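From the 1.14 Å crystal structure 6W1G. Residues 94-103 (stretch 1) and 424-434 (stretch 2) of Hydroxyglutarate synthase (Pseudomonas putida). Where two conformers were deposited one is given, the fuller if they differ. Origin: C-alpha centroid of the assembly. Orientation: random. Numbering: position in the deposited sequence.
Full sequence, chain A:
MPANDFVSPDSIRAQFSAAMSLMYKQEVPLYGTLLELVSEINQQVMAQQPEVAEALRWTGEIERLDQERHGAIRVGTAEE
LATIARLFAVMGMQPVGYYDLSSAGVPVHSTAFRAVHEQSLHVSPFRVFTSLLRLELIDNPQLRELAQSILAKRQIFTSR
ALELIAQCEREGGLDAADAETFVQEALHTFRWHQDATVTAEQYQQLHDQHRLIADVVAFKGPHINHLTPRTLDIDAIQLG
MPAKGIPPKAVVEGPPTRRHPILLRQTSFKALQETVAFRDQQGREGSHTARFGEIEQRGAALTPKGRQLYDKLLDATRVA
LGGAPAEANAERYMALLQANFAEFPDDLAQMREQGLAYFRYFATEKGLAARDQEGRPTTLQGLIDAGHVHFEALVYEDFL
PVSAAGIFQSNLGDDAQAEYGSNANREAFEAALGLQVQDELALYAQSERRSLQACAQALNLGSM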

# COMPACT_ATOMS: atom_id res chain seq x y z
N GLN A 94 -2.23 -11.76 -2.02
CA GLN A 94 -1.13 -12.33 -2.77
C GLN A 94 0.03 -11.35 -2.82
O GLN A 94 -0.19 -10.14 -2.79
CB GLN A 94 -1.54 -12.69 -4.18
CG GLN A 94 -2.70 -13.62 -4.21
CD GLN A 94 -3.16 -13.87 -5.64
OE1 GLN A 94 -2.35 -14.21 -6.51
NE2 GLN A 94 -4.46 -13.70 -5.89
N PRO A 95 1.27 -11.83 -2.98
CA PRO A 95 2.42 -10.90 -3.07
C PRO A 95 2.49 -10.22 -4.42
O PRO A 95 2.53 -10.92 -5.45
CB PRO A 95 3.62 -11.81 -2.83
CG PRO A 95 3.12 -13.17 -3.30
CD PRO A 95 1.68 -13.26 -2.97
N VAL A 96 2.49 -8.90 -4.42
CA VAL A 96 2.51 -8.12 -5.65
C VAL A 96 3.68 -7.16 -5.57
O VAL A 96 3.82 -6.41 -4.60
CB VAL A 96 1.19 -7.34 -5.85
CG1 VAL A 96 1.26 -6.54 -7.13
CG2 VAL A 96 0.01 -8.29 -5.82
N GLY A 97 4.50 -7.14 -6.63
CA GLY A 97 5.59 -6.21 -6.73
C GLY A 97 6.82 -6.58 -5.95
O GLY A 97 6.81 -7.48 -5.10
N TYR A 98 7.91 -5.88 -6.23
CA TYR A 98 9.18 -6.12 -5.56
C TYR A 98 9.91 -4.79 -5.45
O TYR A 98 10.04 -4.04 -6.42
CB TYR A 98 10.03 -7.13 -6.36
CG TYR A 98 11.40 -7.29 -5.77
CD1 TYR A 98 11.58 -7.86 -4.51
CD2 TYR A 98 12.53 -6.85 -6.44
CE1 TYR A 98 12.81 -7.98 -3.93
CE2 TYR A 98 13.78 -6.98 -5.87
CZ TYR A 98 13.93 -7.55 -4.63
OH TYR A 98 15.21 -7.66 -4.11
N TYR A 99 10.35 -4.48 -4.23
CA TYR A 99 10.94 -3.19 -3.88
C TYR A 99 12.25 -3.49 -3.18
O TYR A 99 12.26 -4.03 -2.08
CB TYR A 99 10.04 -2.40 -2.94
CG TYR A 99 8.62 -2.21 -3.45
CD1 TYR A 99 7.67 -3.22 -3.29
CD2 TYR A 99 8.23 -1.06 -4.09
CE1 TYR A 99 6.38 -3.08 -3.77
CE2 TYR A 99 6.95 -0.91 -4.57
CZ TYR A 99 6.04 -1.90 -4.41
OH TYR A 99 4.77 -1.72 -4.91
N ASP A 100 13.36 -3.17 -3.81
CA ASP A 100 14.68 -3.47 -3.26
C ASP A 100 15.35 -2.20 -2.79
O ASP A 100 15.71 -1.34 -3.61
CB ASP A 100 15.50 -4.14 -4.35
CG ASP A 100 16.85 -4.60 -3.87
OD1 ASP A 100 17.03 -4.67 -2.64
OD2 ASP A 100 17.69 -4.88 -4.72
N LEU A 101 15.49 -2.07 -1.49
CA LEU A 101 16.16 -0.91 -0.93
C LEU A 101 17.65 -1.09 -0.73
O LEU A 101 18.31 -0.17 -0.23
CB LEU A 101 15.51 -0.50 0.39
CG LEU A 101 14.22 0.31 0.26
CD1 LEU A 101 13.44 0.25 1.54
CD2 LEU A 101 14.54 1.75 -0.13
N SER A 102 18.22 -2.26 -1.07
CA SER A 102 19.66 -2.43 -0.96
C SER A 102 20.41 -1.32 -1.70
O SER A 102 21.51 -0.94 -1.29
CB SER A 102 20.08 -3.80 -1.50
OG SER A 102 19.38 -4.86 -0.88
N SER A 103 19.83 -0.80 -2.78
CA SER A 103 20.46 0.30 -3.51
C SER A 103 20.61 1.53 -2.63
O SER A 103 21.66 2.18 -2.63
CB SER A 103 19.60 0.63 -4.74
OG SER A 103 18.22 0.53 -4.44
N ALA A 424 19.32 -10.97 -9.32
CA ALA A 424 19.69 -11.84 -8.21
C ALA A 424 18.90 -11.52 -6.95
O ALA A 424 18.49 -12.42 -6.22
CB ALA A 424 21.19 -11.72 -7.92
N ASN A 425 18.71 -10.24 -6.65
CA ASN A 425 17.99 -9.89 -5.43
C ASN A 425 16.53 -10.33 -5.49
O ASN A 425 16.02 -10.92 -4.53
CB ASN A 425 18.14 -8.41 -5.09
CG ASN A 425 19.60 -8.05 -4.70
OD1 ASN A 425 20.43 -8.93 -4.52
ND2 ASN A 425 19.87 -6.77 -4.55
N ARG A 426 15.84 -10.08 -6.61
CA ARG A 426 14.45 -10.52 -6.71
C ARG A 426 14.37 -12.05 -6.62
O ARG A 426 13.47 -12.60 -5.99
CB ARG A 426 13.82 -10.02 -8.00
CG ARG A 426 12.42 -10.58 -8.26
CD ARG A 426 11.88 -10.21 -9.63
NE ARG A 426 11.75 -8.77 -9.80
CZ ARG A 426 10.60 -8.14 -10.00
NH1 ARG A 426 9.46 -8.82 -10.06
NH2 ARG A 426 10.59 -6.83 -10.14
N GLU A 427 15.30 -12.74 -7.27
CA GLU A 427 15.29 -14.20 -7.21
C GLU A 427 15.50 -14.69 -5.78
O GLU A 427 14.84 -15.65 -5.35
CB GLU A 427 16.36 -14.76 -8.14
CG GLU A 427 16.07 -14.54 -9.62
CD GLU A 427 17.25 -14.85 -10.54
OE1 GLU A 427 18.29 -15.35 -10.07
OE2 GLU A 427 17.14 -14.58 -11.75
N ALA A 428 16.40 -14.05 -5.03
CA ALA A 428 16.60 -14.41 -3.63
C ALA A 428 15.33 -14.13 -2.84
O ALA A 428 14.96 -14.93 -1.97
CB ALA A 428 17.76 -13.62 -3.03
N PHE A 429 14.67 -13.00 -3.10
CA PHE A 429 13.44 -12.69 -2.40
C PHE A 429 12.40 -13.77 -2.67
O PHE A 429 11.70 -14.23 -1.77
CB PHE A 429 12.92 -11.33 -2.83
CG PHE A 429 11.74 -10.86 -2.01
CD1 PHE A 429 11.91 -10.25 -0.79
CD2 PHE A 429 10.45 -11.09 -2.46
CE1 PHE A 429 10.83 -9.84 -0.01
CE2 PHE A 429 9.36 -10.69 -1.69
CZ PHE A 429 9.55 -10.05 -0.48
N GLU A 430 12.23 -14.14 -3.95
CA GLU A 430 11.21 -15.12 -4.31
C GLU A 430 11.51 -16.51 -3.77
O GLU A 430 10.59 -17.25 -3.40
CB GLU A 430 10.98 -15.12 -5.83
CG GLU A 430 10.37 -13.79 -6.29
CD GLU A 430 10.14 -13.70 -7.78
OE1 GLU A 430 10.87 -14.35 -8.56
OE2 GLU A 430 9.22 -12.98 -8.18
N ALA A 431 12.79 -16.87 -3.66
CA ALA A 431 13.13 -18.14 -3.06
C ALA A 431 12.73 -18.16 -1.59
O ALA A 431 12.21 -19.17 -1.09
CB ALA A 431 14.63 -18.39 -3.23
N ALA A 432 12.94 -17.04 -0.89
CA ALA A 432 12.54 -16.94 0.51
C ALA A 432 11.03 -16.95 0.66
O ALA A 432 10.49 -17.60 1.55
CB ALA A 432 13.12 -15.65 1.09
N LEU A 433 10.34 -16.25 -0.23
CA LEU A 433 8.89 -16.13 -0.19
C LEU A 433 8.19 -17.44 -0.48
O LEU A 433 7.10 -17.71 0.06
CB LEU A 433 8.50 -15.11 -1.25
CG LEU A 433 7.04 -14.73 -1.42
CD1 LEU A 433 6.46 -14.10 -0.19
CD2 LEU A 433 6.89 -13.77 -2.60
N GLY A 434 8.77 -18.26 -1.34
CA GLY A 434 8.14 -19.49 -1.70
C GLY A 434 7.25 -19.40 -2.92
O GLY A 434 6.60 -20.39 -3.26

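The contact sets strand 94-100 against helix 424-433, with axes 9.5 Å apart at closest approach and N-to-C directions at 120°. Its 383 Å² of buried surface, summed over both sides, is unevenly spread: Tyr-98 alone contributes 129 Å², and its side chain organises most of what follows.

The CA-to-CB bond of Tyr-98 points toward the helix. With chi1 at 174° (t) and chi2 at 66°, the ring lies against the helix surface, where the backbone comes close; the CA atoms of Tyr-98 and Arg-426 are 7.0 Å apart. Arg-426 CA sits 3.9 Å from the ring centroid and 22° off the ring normal, which places it over the face and identifies a CH-pi contact. Two neighbouring approaches define the fit around this point: Tyr-98 CE2 to Arg-426 CB at 3.7 Å, and Tyr-98 CE1 to Phe-429 CB at 3.5 Å. The phenol oxygen comes close to the preceding residue, with Tyr-98 OH 3.2 Å from Asn-425 CB. Proximity alone does not make a hydrogen bond here: Tyr-98 OH and Asn-425 O are 3.4 Å apart, but the angle is poor. The hydroxyl is satisfied elsewhere in the structure, and Asn-425 O accepts from Phe-429 N at 2.9 Å within the helix.

The CA-to-CB bond of Arg-426 points sideways to the strand, yet its t, t, m course for chi1 to chi3 carries the guanidinium back alongside the tyrosine, so that Tyr-98 CB lies over one face of the planar group. No hydrogen bond or salt bridge joins it to the strand; its part in the contact is one of packing. The CA-to-CB bond of Phe-429, chi1 -173° (t), points toward the strand, and its ring face lies against Tyr-98 CD1. The two aromatic planes meet at 52° with centroids 5.4 Å apart, an oblique pairing.

The polar end of the contact rests on one direct hydrogen bond. Asn-425 ND2 donates to Asp-100 OD2 over 2.9 Å with an N-H...acceptor angle of 170°, nearly linear. Both CA-to-CB bonds point toward the opposing stretch, and the rotamers, m for Asn-425 and t for Asp-100, bring the amide and carboxylate together. The other carboxylate oxygen is engaged within its own stretch: Ser-102 N donates to Asp-100 OD1 at 3.1 Å, and Ser-102 OG donates to Asp-100 OD1 at 2.9 Å. These bonds tie the carboxylate to Ser-102 while OD2 faces the helix. The m rotamer of Ser-102 directs its hydroxyl to OD1.

At the far end the contact is apolar. Pro-95, with a C-gamma endo pucker, and Leu-433, with chi1 -178° (t) and chi2 62° (p), are both buried, and their CA-to-CB bonds point toward each other's stretch; Pro-95 CB meets Leu-433 CD2 at 3.8 Å. Between Pro-95 and Tyr-98, Gly-97 has phi of 80°, a value favouring glycine, and an ideal CB there would be crowded by Tyr-99 CE1 at 3.3 Å.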